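Penicillin-binding protein 2B (Streptococcus pneumoniae, PDB 2WAD) probably forms, as a penicillin-binding transpeptidase of the elongasome, the peptide cross-links between adjacent glycan strands of peptidoglycan. Local coordinates at residues K338-V343 and V650-T655. Numbering follows the deposited sequence.
With ZN (zinc ion), chain E.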
loop_
_atom_site.group_PDB
_atom_site.type_symbol
_atom_site.label_atom_id
_atom_site.label_comp_id
_atom_site.label_asym_id
_atom_site.label_seq_id
_atom_site.Cartn_x
_atom_site.Cartn_y
_atom_site.Cartn_z
ATOM N N LYS A 338 -13.444 10.757 22.560
ATOM C CA LYS A 338 -14.774 10.187 22.371
ATOM C C LYS A 338 -15.250 10.195 20.910
ATOM O O LYS A 338 -15.807 9.206 20.422
ATOM C CB LYS A 338 -15.776 10.937 23.245
ATOM C CG LYS A 338 -17.189 10.371 23.174
ATOM C CD LYS A 338 -18.139 11.232 24.004
ATOM C CE LYS A 338 -19.603 10.809 23.850
ATOM N NZ LYS A 338 -20.178 10.210 25.091
ATOM N N TYR A 339 -15.060 11.324 20.231
ATOM C CA TYR A 339 -15.424 11.447 18.816
ATOM C C TYR A 339 -14.245 11.414 17.861
ATOM O O TYR A 339 -14.388 11.852 16.730
ATOM C CB TYR A 339 -16.205 12.738 18.590
ATOM C CG TYR A 339 -17.440 12.767 19.454
ATOM C CD1 TYR A 339 -18.467 11.861 19.237
ATOM C CD2 TYR A 339 -17.547 13.643 20.523
ATOM C CE1 TYR A 339 -19.590 11.851 20.034
ATOM C CE2 TYR A 339 -18.661 13.636 21.338
ATOM C CZ TYR A 339 -19.684 12.738 21.080
ATOM O OH TYR A 339 -20.815 12.704 21.873
ATOM N N SER A 340 -13.102 10.908 18.325
ATOM C CA SER A 340 -11.904 10.748 17.504
ATOM C C SER A 340 -11.961 9.455 16.696
ATOM O O SER A 340 -12.192 8.383 17.260
ATOM C CB SER A 340 -10.662 10.780 18.401
ATOM O OG SER A 340 -9.493 10.539 17.639
ATOM N N GLU A 341 -11.707 9.524 15.392
ATOM C CA GLU A 341 -11.705 8.310 14.559
ATOM C C GLU A 341 -10.523 7.377 14.754
ATOM O O GLU A 341 -10.480 6.329 14.132
ATOM C CB GLU A 341 -11.670 8.640 13.069
ATOM C CG GLU A 341 -12.504 9.781 12.640
ATOM C CD GLU A 341 -11.739 11.062 12.722
ATOM O OE1 GLU A 341 -11.862 11.753 13.757
ATOM O OE2 GLU A 341 -11.052 11.364 11.732
ATOM N N GLY A 342 -9.535 7.750 15.554
ATOM C CA GLY A 342 -8.418 6.836 15.770
ATOM C C GLY A 342 -7.122 7.612 15.881
ATOM O O GLY A 342 -7.173 8.809 16.041
ATOM N N VAL A 343 -5.979 6.937 15.809
ATOM C CA VAL A 343 -4.709 7.631 15.965
ATOM C C VAL A 343 -3.719 6.917 15.042
ATOM O O VAL A 343 -3.823 5.696 14.880
ATOM C CB VAL A 343 -4.249 7.631 17.450
ATOM C CG1 VAL A 343 -4.082 6.211 17.923
ATOM C CG2 VAL A 343 -2.912 8.421 17.632
ATOM N N VAL A 650 -0.825 11.663 14.148
ATOM C CA VAL A 650 -2.069 12.290 13.723
ATOM C C VAL A 650 -3.149 11.754 14.648
ATOM O O VAL A 650 -3.405 10.557 14.682
ATOM C CB VAL A 650 -2.399 11.952 12.236
ATOM C CG1 VAL A 650 -3.744 12.540 11.843
ATOM C CG2 VAL A 650 -1.262 12.488 11.300
ATOM N N PHE A 651 -3.756 12.639 15.426
ATOM C CA PHE A 651 -4.716 12.233 16.449
ATOM C C PHE A 651 -5.867 13.213 16.351
ATOM O O PHE A 651 -5.873 14.232 17.035
ATOM C CB PHE A 651 -4.074 12.365 17.842
ATOM C CG PHE A 651 -4.791 11.582 18.926
ATOM C CD1 PHE A 651 -6.164 11.501 18.939
ATOM C CD2 PHE A 651 -4.076 10.938 19.936
ATOM C CE1 PHE A 651 -6.839 10.783 19.919
ATOM C CE2 PHE A 651 -4.736 10.214 20.934
ATOM C CZ PHE A 651 -6.127 10.145 20.926
ATOM N N PRO A 652 -6.839 12.925 15.481
ATOM C CA PRO A 652 -7.866 13.911 15.163
ATOM C C PRO A 652 -8.997 14.015 16.203
ATOM O O PRO A 652 -9.311 13.057 16.889
ATOM C CB PRO A 652 -8.422 13.404 13.831
ATOM C CG PRO A 652 -8.084 11.937 13.800
ATOM C CD PRO A 652 -6.901 11.717 14.633
ATOM N N HIS A 653 -9.589 15.195 16.315
ATOM C CA HIS A 653 -10.750 15.466 17.153
ATOM C C HIS A 653 -10.609 14.998 18.594
ATOM O O HIS A 653 -11.507 14.379 19.151
ATOM C CB HIS A 653 -12.024 14.954 16.478
ATOM C CG HIS A 653 -12.215 15.511 15.102
ATOM N ND1 HIS A 653 -12.422 16.856 14.881
ATOM C CD2 HIS A 653 -12.197 14.925 13.880
ATOM C CE1 HIS A 653 -12.537 17.076 13.580
ATOM N NE2 HIS A 653 -12.382 15.927 12.949
ATOM N N ASN A 654 -9.456 15.284 19.185
ATOM C CA ASN A 654 -9.215 15.082 20.604
ATOM C C ASN A 654 -9.517 16.419 21.277
ATOM O O ASN A 654 -8.920 17.436 20.936
ATOM C CB ASN A 654 -7.767 14.620 20.858
ATOM C CG ASN A 654 -7.497 14.263 22.324
ATOM O OD1 ASN A 654 -7.897 14.997 23.231
ATOM N ND2 ASN A 654 -6.839 13.124 22.559
ATOM N N THR A 655 -10.488 16.427 22.185
ATOM C CA THR A 655 -10.966 17.668 22.795
ATOM C C THR A 655 -10.216 18.016 24.083
ATOM O O THR A 655 -10.518 19.023 24.719
ATOM C CB THR A 655 -12.509 17.648 23.095
ATOM O OG1 THR A 655 -12.858 16.480 23.849
ATOM C CG2 THR A 655 -13.349 17.664 21.823
HETATM ZN ZN ZN E . -11.824 15.592 11.050
HETATM O O HOH W 1 -13.659 13.691 20.790
HETATM O O HOH W 2 -12.825 13.657 10.528
HETATM O O HOH W 3 -9.683 15.343 10.607
#
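Ser-340 OG donates a hydrogen bond of 2.6 Å to Pro-652 O, approaching in the carbonyl plane at a C=O...donor angle of 158°; through this bond one buried serine ties the loop before strand 342-348 to segment 650-655. The hydroxyl lies anti to its own backbone N (chi1 176°), which turns it to the carbonyl and also lets it accept a weak bond from Gly-342 N. It further sits at the edge of the Phe-651 ring, 3.5 Å from CE1. Water 1 adds a second tie, accepting from Tyr-339 N and donating to His-653 O. Val-343 covers one face of Phe-651, its CB 4.2 Å from the ring centroid in a CH-pi contact and its CG2 3.6 Å from CD2; the amide nitrogen Asn-654 ND2 lies over the opposite face. Nearer the surface, the Glu-341 chain bends at chi2 (89°), and OE1 lies in plane at the edge of the His-653 ring, 3.2 Å from CD2, while OE2 lies against Pro-652 CG. His-653 NE2 binds a zinc ion at 2.0 Å, and one of the zinc-bound waters donates a weak bond to Glu-341 OE2. The two segments run antiparallel at the end of the paired strands 342-348 and 645-650 of the transpeptidase domain's sheet, where Val-650 pairs with Tyr-344. Helix 314-334 packs against this end through Phe-328, whose ring meets that of Phe-651, and helix 661-676 reaches Phe-651 through Val-661 and Ile-665.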